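Local coordinates for conjugal transfer protein TRWB (Escherichia coli, PDB 1E9R) that serves as a coupling protein in bacterial conjugation, assembling as a hexamer that resembles ring helicases and F1-ATPase, and probably uses nucleotide to drive DNA transfer, at residues N90-M93 against L94-F97; F97-D100 against K101-I104; G138-D141 against E142-E145. All coordinates share one frame; numbering follows the deposited sequence.

Interaction 1 of 3, residues N90-M93 against L94-F97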
ATOM      1  N   ASN B  90       5.699   0.763  38.337  1.00 39.52           N
ATOM      2  CA  ASN B  90       5.202   0.641  39.702  1.00 40.02           C
ATOM      3  C   ASN B  90       6.279   0.353  40.736  1.00 41.02           C
ATOM      4  O   ASN B  90       5.973  -0.118  41.833  1.00 43.50           O
ATOM      5  CB  ASN B  90       4.145  -0.455  39.777  1.00 40.32           C
ATOM      6  CG  ASN B  90       2.968  -0.172  38.898  1.00 43.01           C
ATOM      7  OD1 ASN B  90       2.360   0.893  38.989  1.00 45.58           O
ATOM      8  ND2 ASN B  90       2.629  -1.121  38.035  1.00 45.19           N
ATOM      9  N   GLY B  91       7.534   0.623  40.390  1.00 43.08           N
ATOM     10  CA  GLY B  91       8.626   0.384  41.321  1.00 43.45           C
ATOM     11  C   GLY B  91       8.715  -1.017  41.912  1.00 44.64           C
ATOM     12  O   GLY B  91       9.246  -1.193  43.018  1.00 44.16           O
ATOM     13  N   ASP B  92       8.210  -2.016  41.187  1.00 46.31           N
ATOM     14  CA  ASP B  92       8.248  -3.401  41.655  1.00 48.90           C
ATOM     15  C   ASP B  92       9.668  -3.903  41.945  1.00 47.34           C
ATOM     16  O   ASP B  92       9.939  -4.446  43.010  1.00 48.52           O
ATOM     17  CB  ASP B  92       7.591  -4.328  40.636  1.00 51.31           C
ATOM     18  CG  ASP B  92       7.888  -5.796  40.911  1.00 57.57           C
ATOM     19  OD1 ASP B  92       7.530  -6.286  42.010  1.00 60.33           O
ATOM     20  OD2 ASP B  92       8.487  -6.463  40.034  1.00 60.87           O
ATOM     21  N   MET B  93      10.574  -3.729  40.994  1.00 46.49           N
ATOM     22  CA  MET B  93      11.947  -4.175  41.186  1.00 46.98           C
ATOM     23  C   MET B  93      12.674  -3.326  42.210  1.00 46.10           C
ATOM     24  O   MET B  93      13.551  -3.812  42.918  1.00 45.15           O
ATOM     25  CB  MET B  93      12.701  -4.145  39.856  1.00 48.15           C
ATOM     26  CG  MET B  93      12.256  -5.229  38.898  1.00 50.43           C
ATOM     27  SD  MET B  93      13.691  -6.067  38.218  1.00 54.66           S
ATOM     28  CE  MET B  93      13.335  -5.942  36.402  1.00 53.13           C
ATOM     29  N   LEU B  94      12.309  -2.051  42.275  1.00 44.31           N
ATOM     30  CA  LEU B  94      12.910  -1.122  43.223  1.00 43.52           C
ATOM     31  C   LEU B  94      12.582  -1.594  44.635  1.00 44.98           C
ATOM     32  O   LEU B  94      13.437  -1.579  45.530  1.00 42.33           O
ATOM     33  CB  LEU B  94      12.341   0.290  43.017  1.00 43.96           C
ATOM     34  CG  LEU B  94      12.562   1.305  44.149  1.00 43.53           C
ATOM     35  CD1 LEU B  94      14.048   1.620  44.288  1.00 39.92           C
ATOM     36  CD2 LEU B  94      11.774   2.567  43.870  1.00 44.40           C
ATOM     37  N   SER B  95      11.334  -2.021  44.817  1.00 44.02           N
ATOM     38  CA  SER B  95      10.871  -2.481  46.107  1.00 44.83           C
ATOM     39  C   SER B  95      11.533  -3.781  46.548  1.00 46.21           C
ATOM     40  O   SER B  95      11.623  -4.056  47.740  1.00 47.87           O
ATOM     41  CB  SER B  95       9.354  -2.651  46.080  1.00 43.67           C
ATOM     42  OG  SER B  95       8.985  -3.767  45.300  1.00 44.88           O
ATOM     43  N   LYS B  96      12.011  -4.579  45.602  1.00 46.66           N
ATOM     44  CA  LYS B  96      12.637  -5.839  45.966  1.00 46.67           C
ATOM     45  C   LYS B  96      14.144  -5.842  45.865  1.00 46.65           C
ATOM     46  O   LYS B  96      14.805  -6.564  46.606  1.00 48.31           O
ATOM     47  CB  LYS B  96      12.070  -6.978  45.119  1.00 47.57           C
ATOM     48  CG  LYS B  96      10.632  -7.309  45.443  1.00 50.66           C
ATOM     49  CD  LYS B  96      10.044  -8.227  44.392  1.00 54.21           C
ATOM     50  CE  LYS B  96       8.549  -8.451  44.614  1.00 56.35           C
ATOM     51  NZ  LYS B  96       7.948  -9.238  43.491  1.00 59.14           N
ATOM     52  N   PHE B  97      14.700  -5.040  44.968  1.00 46.15           N
ATOM     53  CA  PHE B  97      16.151  -5.025  44.802  1.00 46.12           C
ATOM     54  C   PHE B  97      16.831  -3.695  45.091  1.00 46.62           C
ATOM     55  O   PHE B  97      18.060  -3.592  45.011  1.00 44.75           O
ATOM     56  CB  PHE B  97      16.512  -5.471  43.385  1.00 46.21           C
ATOM     57  CG  PHE B  97      15.884  -6.772  42.982  1.00 46.36           C
ATOM     58  CD1 PHE B  97      16.089  -7.924  43.732  1.00 46.76           C
ATOM     59  CD2 PHE B  97      15.087  -6.847  41.847  1.00 47.36           C
ATOM     60  CE1 PHE B  97      15.510  -9.127  43.359  1.00 48.68           C
ATOM     61  CE2 PHE B  97      14.503  -8.045  41.464  1.00 47.68           C
ATOM     62  CZ  PHE B  97      14.717  -9.190  42.223  1.00 50.35           C
TER

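Interaction 2 of 3, residues F97-D100 against K101-I104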
ATOM      1  N   PHE B  97      14.700  -5.040  44.968  1.00 46.15           N
ATOM      2  CA  PHE B  97      16.151  -5.025  44.802  1.00 46.12           C
ATOM      3  C   PHE B  97      16.831  -3.695  45.091  1.00 46.62           C
ATOM      4  O   PHE B  97      18.060  -3.592  45.011  1.00 44.75           O
ATOM      5  CB  PHE B  97      16.512  -5.471  43.385  1.00 46.21           C
ATOM      6  CG  PHE B  97      15.884  -6.772  42.982  1.00 46.36           C
ATOM      7  CD1 PHE B  97      16.089  -7.924  43.732  1.00 46.76           C
ATOM      8  CD2 PHE B  97      15.087  -6.847  41.847  1.00 47.36           C
ATOM      9  CE1 PHE B  97      15.510  -9.127  43.359  1.00 48.68           C
ATOM     10  CE2 PHE B  97      14.503  -8.045  41.464  1.00 47.68           C
ATOM     11  CZ  PHE B  97      14.717  -9.190  42.223  1.00 50.35           C
ATOM     12  N   GLY B  98      16.033  -2.686  45.429  1.00 47.58           N
ATOM     13  CA  GLY B  98      16.573  -1.368  45.713  1.00 49.83           C
ATOM     14  C   GLY B  98      17.395  -1.254  46.988  1.00 51.23           C
ATOM     15  O   GLY B  98      16.893  -1.489  48.089  1.00 48.74           O
ATOM     16  N   ARG B  99      18.666  -0.890  46.832  1.00 53.57           N
ATOM     17  CA  ARG B  99      19.564  -0.718  47.967  1.00 57.33           C
ATOM     18  C   ARG B  99      19.693   0.768  48.265  1.00 57.73           C
ATOM     19  O   ARG B  99      19.169   1.606  47.533  1.00 58.66           O
ATOM     20  CB  ARG B  99      20.940  -1.313  47.670  1.00 59.14           C
ATOM     21  CG  ARG B  99      20.913  -2.808  47.396  1.00 62.53           C
ATOM     22  CD  ARG B  99      22.153  -3.215  46.609  1.00 66.19           C
ATOM     23  NE  ARG B  99      22.525  -2.185  45.635  1.00 68.35           N
ATOM     24  CZ  ARG B  99      23.426  -2.338  44.665  1.00 68.49           C
ATOM     25  NH1 ARG B  99      24.065  -3.492  44.515  1.00 69.54           N
ATOM     26  NH2 ARG B  99      23.696  -1.329  43.845  1.00 68.64           N
ATOM     27  N   ASP B 100      20.409   1.087  49.333  1.00 58.11           N
ATOM     28  CA  ASP B 100      20.571   2.463  49.766  1.00 56.67           C
ATOM     29  C   ASP B 100      21.307   3.396  48.804  1.00 54.32           C
ATOM     30  O   ASP B 100      20.912   4.551  48.624  1.00 52.97           O
ATOM     31  CB  ASP B 100      21.255   2.467  51.134  1.00 60.59           C
ATOM     32  CG  ASP B 100      20.845   3.654  51.985  1.00 63.33           C
ATOM     33  OD1 ASP B 100      21.429   4.752  51.817  1.00 63.97           O
ATOM     34  OD2 ASP B 100      19.920   3.482  52.814  1.00 66.87           O
ATOM     35  N   LYS B 101      22.371   2.899  48.188  1.00 52.62           N
ATOM     36  CA  LYS B 101      23.173   3.695  47.257  1.00 52.05           C
ATOM     37  C   LYS B 101      22.568   3.816  45.858  1.00 50.91           C
ATOM     38  O   LYS B 101      23.161   4.442  44.974  1.00 50.59           O
ATOM     39  CB  LYS B 101      24.573   3.085  47.130  1.00 53.65           C
ATOM     40  CG  LYS B 101      24.555   1.603  46.747  1.00 54.24           C
ATOM     41  CD  LYS B 101      25.953   1.052  46.523  1.00 56.05           C
ATOM     42  CE  LYS B 101      26.637   1.761  45.366  1.00 56.98           C
ATOM     43  NZ  LYS B 101      27.958   1.154  45.046  1.00 57.02           N
ATOM     44  N   ASP B 102      21.396   3.221  45.653  1.00 48.31           N
ATOM     45  CA  ASP B 102      20.763   3.263  44.344  1.00 47.58           C
ATOM     46  C   ASP B 102      19.982   4.540  44.061  1.00 47.29           C
ATOM     47  O   ASP B 102      19.570   5.254  44.978  1.00 48.44           O
ATOM     48  CB  ASP B 102      19.872   2.035  44.147  1.00 44.96           C
ATOM     49  CG  ASP B 102      20.668   0.740  44.155  1.00 43.45           C
ATOM     50  OD1 ASP B 102      21.824   0.752  43.672  1.00 41.57           O
ATOM     51  OD2 ASP B 102      20.141  -0.290  44.631  1.00 44.54           O
ATOM     52  N   ILE B 103      19.790   4.799  42.768  1.00 45.97           N
ATOM     53  CA  ILE B 103      19.104   5.983  42.257  1.00 43.50           C
ATOM     54  C   ILE B 103      17.662   5.726  41.818  1.00 42.29           C
ATOM     55  O   ILE B 103      17.316   4.622  41.391  1.00 42.07           O
ATOM     56  CB  ILE B 103      19.858   6.549  41.037  1.00 43.21           C
ATOM     57  CG1 ILE B 103      21.335   6.725  41.363  1.00 44.71           C
ATOM     58  CG2 ILE B 103      19.271   7.875  40.634  1.00 43.87           C
ATOM     59  CD1 ILE B 103      21.593   7.709  42.469  1.00 45.40           C
ATOM     60  N   ILE B 104      16.829   6.759  41.927  1.00 39.91           N
ATOM     61  CA  ILE B 104      15.435   6.687  41.502  1.00 38.32           C
ATOM     62  C   ILE B 104      15.114   7.914  40.653  1.00 38.62           C
ATOM     63  O   ILE B 104      15.489   9.039  40.993  1.00 38.47           O
ATOM     64  CB  ILE B 104      14.436   6.684  42.688  1.00 38.82           C
ATOM     65  CG1 ILE B 104      14.578   5.408  43.509  1.00 39.99           C
ATOM     66  CG2 ILE B 104      13.017   6.785  42.165  1.00 38.85           C
ATOM     67  CD1 ILE B 104      13.639   5.346  44.705  1.00 38.44           C
TER

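Interaction 3 of 3, residues G138-D141 against E142-E145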
ATOM      1  N   GLY B 138       9.503  10.961  15.166  1.00 28.89           N
ATOM      2  CA  GLY B 138       8.093  10.986  14.858  1.00 31.87           C
ATOM      3  C   GLY B 138       7.596   9.644  14.358  1.00 34.51           C
ATOM      4  O   GLY B 138       8.322   8.908  13.673  1.00 31.73           O
ATOM      5  N   LYS B 139       6.352   9.325  14.700  1.00 37.76           N
ATOM      6  CA  LYS B 139       5.744   8.077  14.269  1.00 40.07           C
ATOM      7  C   LYS B 139       5.762   7.985  12.744  1.00 39.69           C
ATOM      8  O   LYS B 139       6.123   6.954  12.188  1.00 41.04           O
ATOM      9  CB  LYS B 139       4.309   7.986  14.788  1.00 43.03           C
ATOM     10  CG  LYS B 139       3.594   6.705  14.404  1.00 46.04           C
ATOM     11  CD  LYS B 139       2.264   6.588  15.113  1.00 49.33           C
ATOM     12  CE  LYS B 139       1.515   5.350  14.661  1.00 52.93           C
ATOM     13  NZ  LYS B 139       0.216   5.209  15.381  1.00 55.91           N
ATOM     14  N   THR B 140       5.381   9.070  12.074  1.00 39.50           N
ATOM     15  CA  THR B 140       5.360   9.130  10.604  1.00 37.44           C
ATOM     16  C   THR B 140       6.407  10.114  10.068  1.00 36.38           C
ATOM     17  O   THR B 140       7.002  10.880  10.827  1.00 34.76           O
ATOM     18  CB  THR B 140       3.980   9.575  10.087  1.00 37.98           C
ATOM     19  OG1 THR B 140       3.751  10.943  10.454  1.00 37.11           O
ATOM     20  CG2 THR B 140       2.880   8.715  10.696  1.00 35.98           C
ATOM     21  N   ASP B 141       6.631  10.093   8.759  1.00 36.21           N
ATOM     22  CA  ASP B 141       7.609  10.985   8.144  1.00 37.49           C
ATOM     23  C   ASP B 141       7.267  12.451   8.406  1.00 38.16           C
ATOM     24  O   ASP B 141       8.143  13.290   8.660  1.00 36.99           O
ATOM     25  CB  ASP B 141       7.675  10.719   6.643  1.00 40.89           C
ATOM     26  CG  ASP B 141       8.642   9.594   6.286  1.00 43.99           C
ATOM     27  OD1 ASP B 141       9.520   9.231   7.107  1.00 45.80           O
ATOM     28  OD2 ASP B 141       8.535   9.076   5.160  1.00 46.07           O
ATOM     29  N   GLU B 142       5.980  12.755   8.352  1.00 36.78           N
ATOM     30  CA  GLU B 142       5.534  14.106   8.592  1.00 37.66           C
ATOM     31  C   GLU B 142       5.714  14.457  10.066  1.00 36.39           C
ATOM     32  O   GLU B 142       6.202  15.537  10.396  1.00 35.77           O
ATOM     33  CB  GLU B 142       4.073  14.251   8.179  1.00 41.34           C
ATOM     34  CG  GLU B 142       3.546  15.660   8.351  1.00 48.62           C
ATOM     35  CD  GLU B 142       2.147  15.859   7.780  1.00 53.73           C
ATOM     36  OE1 GLU B 142       1.220  15.102   8.157  1.00 54.07           O
ATOM     37  OE2 GLU B 142       1.981  16.789   6.956  1.00 57.66           O
ATOM     38  N   ALA B 143       5.330  13.548  10.956  1.00 32.27           N
ATOM     39  CA  ALA B 143       5.463  13.802  12.387  1.00 32.46           C
ATOM     40  C   ALA B 143       6.919  14.039  12.720  1.00 30.46           C
ATOM     41  O   ALA B 143       7.238  14.874  13.551  1.00 32.94           O
ATOM     42  CB  ALA B 143       4.932  12.629  13.194  1.00 31.11           C
ATOM     43  N   GLU B 144       7.810  13.302  12.070  1.00 29.48           N
ATOM     44  CA  GLU B 144       9.231  13.485  12.324  1.00 29.03           C
ATOM     45  C   GLU B 144       9.693  14.844  11.794  1.00 29.71           C
ATOM     46  O   GLU B 144      10.631  15.435  12.329  1.00 30.02           O
ATOM     47  CB  GLU B 144      10.043  12.356  11.680  1.00 26.39           C
ATOM     48  CG  GLU B 144      11.563  12.551  11.713  1.00 24.58           C
ATOM     49  CD  GLU B 144      12.128  12.830  13.102  1.00 28.12           C
ATOM     50  OE1 GLU B 144      11.459  12.526  14.119  1.00 26.42           O
ATOM     51  OE2 GLU B 144      13.264  13.349  13.172  1.00 27.50           O
ATOM     52  N   GLU B 145       9.047  15.338  10.738  1.00 31.18           N
ATOM     53  CA  GLU B 145       9.415  16.639  10.192  1.00 31.86           C
ATOM     54  C   GLU B 145       9.139  17.680  11.281  1.00 31.73           C
ATOM     55  O   GLU B 145       9.977  18.539  11.564  1.00 29.89           O
ATOM     56  CB  GLU B 145       8.594  16.957   8.938  1.00 32.42           C
ATOM     57  CG  GLU B 145       8.967  18.282   8.274  1.00 37.28           C
ATOM     58  CD  GLU B 145       7.881  18.824   7.331  1.00 41.13           C
ATOM     59  OE1 GLU B 145       6.860  18.119   7.129  1.00 42.94           O
ATOM     60  OE2 GLU B 145       8.049  19.955   6.795  1.00 39.85           O
TER

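Interaction 1 of 3, residues N90-M93 against L94-F97
The short helix 92-97, which follows strand 83-89 of the central sheet, carries side-chain pairs one turn apart, Asp92 with Lys96 and Met93 with Phe97. Asp92 and Lys96 form a salt bridge, OD1 of Asp92 standing 3.3 Å from NZ of Lys96. As a hydrogen bond this is weak. The lysine chain, extended beyond CG, runs back alongside the carbonyl end of Asp92, and its CE also lies close to OD1. The other carboxylate oxygen, Asp92 OD2, is paired with Arg71 of helix 66-79, so the carboxylate is shared between two basic groups.

Ser95 turns its hydroxyl back on the chain: with chi1 at 72°, OG sits between its own N and carbonyl carbon and donates to Asp92 O at 2.6 Å. That same oxygen takes a weak bond from Lys96 N. The backbone bonds proper are Ser95 N to Gly91 O, 2.9 Å, and Phe97 N to Met93 O, 2.7 Å.

Met93 and Phe97 meet on the buried side. SD of Met93 reaches the edge of the Phe97 ring, 5.0 Å from its centroid and 82° off the normal, and lies 3.9 Å from CE2 of Phe97, a Met-aromatic contact. The Met93 chain, bent at chi2 and chi3, brings the sulfur to the ring; the same side chain also packs on Ala74 of helix 66-79 and Phe244 of strand 243-247. A second phenylalanine, Phe425, packs edge-to-face with the Phe97 ring.

At the start of the turn, Asp88 accepts from the amides of Met93 and Leu94 through its two carboxylate oxygens. A helix leaving the end of a parallel strand in this way, with its apolar side packed on the sheet, is characteristic of the alpha/beta core of P-loop NTPases.

Interaction 2 of 3, residues F97-D100 against K101-I104
Arg99 lays its guanidinium along the carboxylate of Asp102, the two planes 26° apart, and the pair is joined by a salt bridge. NH2 of Arg99 gives the main bond, 2.8 Å to OD1 of Asp102, where it meets the syn lone pair at an N-H...O angle of 154°. NE of Arg99 adds a weak bond to OD2 of Asp102. The arginine chain bends at chi3, which turns the edge of the guanidinium toward the acid.

OD2 of Asp102 is also gripped by the backbone: Arg99 N donates to it at 2.7 Å, arriving on the anti side and 28° out of the carboxylate plane. One aspartate thus takes both the amide and the side chain of the residue three places earlier. Residues 99 to 102 form a type I beta turn, closed by a weak bond from Asp102 N to Arg99 O at 3.3 Å, and it carries the chain from the end of helix 92-97 into strand 103-105, the outermost strand of the mixed sheet within this chain. OD1 has a further partner in the amide of Asn242, just ahead of the neighbouring strand 243-247.

Over one face of the guanidinium lies the aliphatic part of Lys101, CD being the atom above it; CG of Lys101 is 4.2 Å from Arg99 NH2. The ammonium end of Lys101 is held by Asn239 O, with its NZ 5.1 Å from Arg99 NH2.

Interaction 3 of 3, residues G138-D141 against E142-E145
The backbone enters helix 141-163 through Thr140, with Glu144 N bonded to Thr140 O at 2.8 Å and Glu145 N to Asp141 O at 3.1 Å. Thr140 is the N-cap: its OG1 accepts from Ala143 N at 3.1 Å, with the N-H...O angle at 163°. A chi1 of 68° swings OG1 in beneath the first turn, where it also touches CB of Ala143.

Glu144 reaches back over the same turn to the incoming loop. Its chain bends at chi2, and OE1 takes the amide of Gly138 on its anti lone pair, while OE2 is paired with Arg137 and Arg151. Replacing Glu144 with an alanine would probably leave the Gly138 amide without this acceptor and both arginines without a shared counter-charge, setting the loop freer to move.

Neighbouring subunits pack here as well: Asp141 touches Thr140 of a second subunit, and Lys139 touches Asp141 of a third. Gly138 packs on the helix, where a CB would run into the backbone of Ala143 and Glu144; its CA lies 3.9 Å from C of Ala143, and its N lies 2.7 Å from Glu144 OE1.

In the fold
From the N terminus, interaction 1 lies within the helix that follows strand 83-89, and interaction 2 takes over where that helix ends. The two share Phe97 and touch, Leu94 CD2 lying 3.4 Å from Ile104 CD1, so the helix and strand 103-105 are packed together as well as joined by the turn. Interaction 3 comes later, at the start of helix 141-163, on the opposite side of the chain's centre, its centre about 35 Å from that of interaction 1. Interaction 1 spans one helical turn, interaction 2 closes the turn into the strand, and interaction 3 caps a helix; none nests or crosses. The first two flank one end of the mixed sheet; the third meets neighbouring subunits.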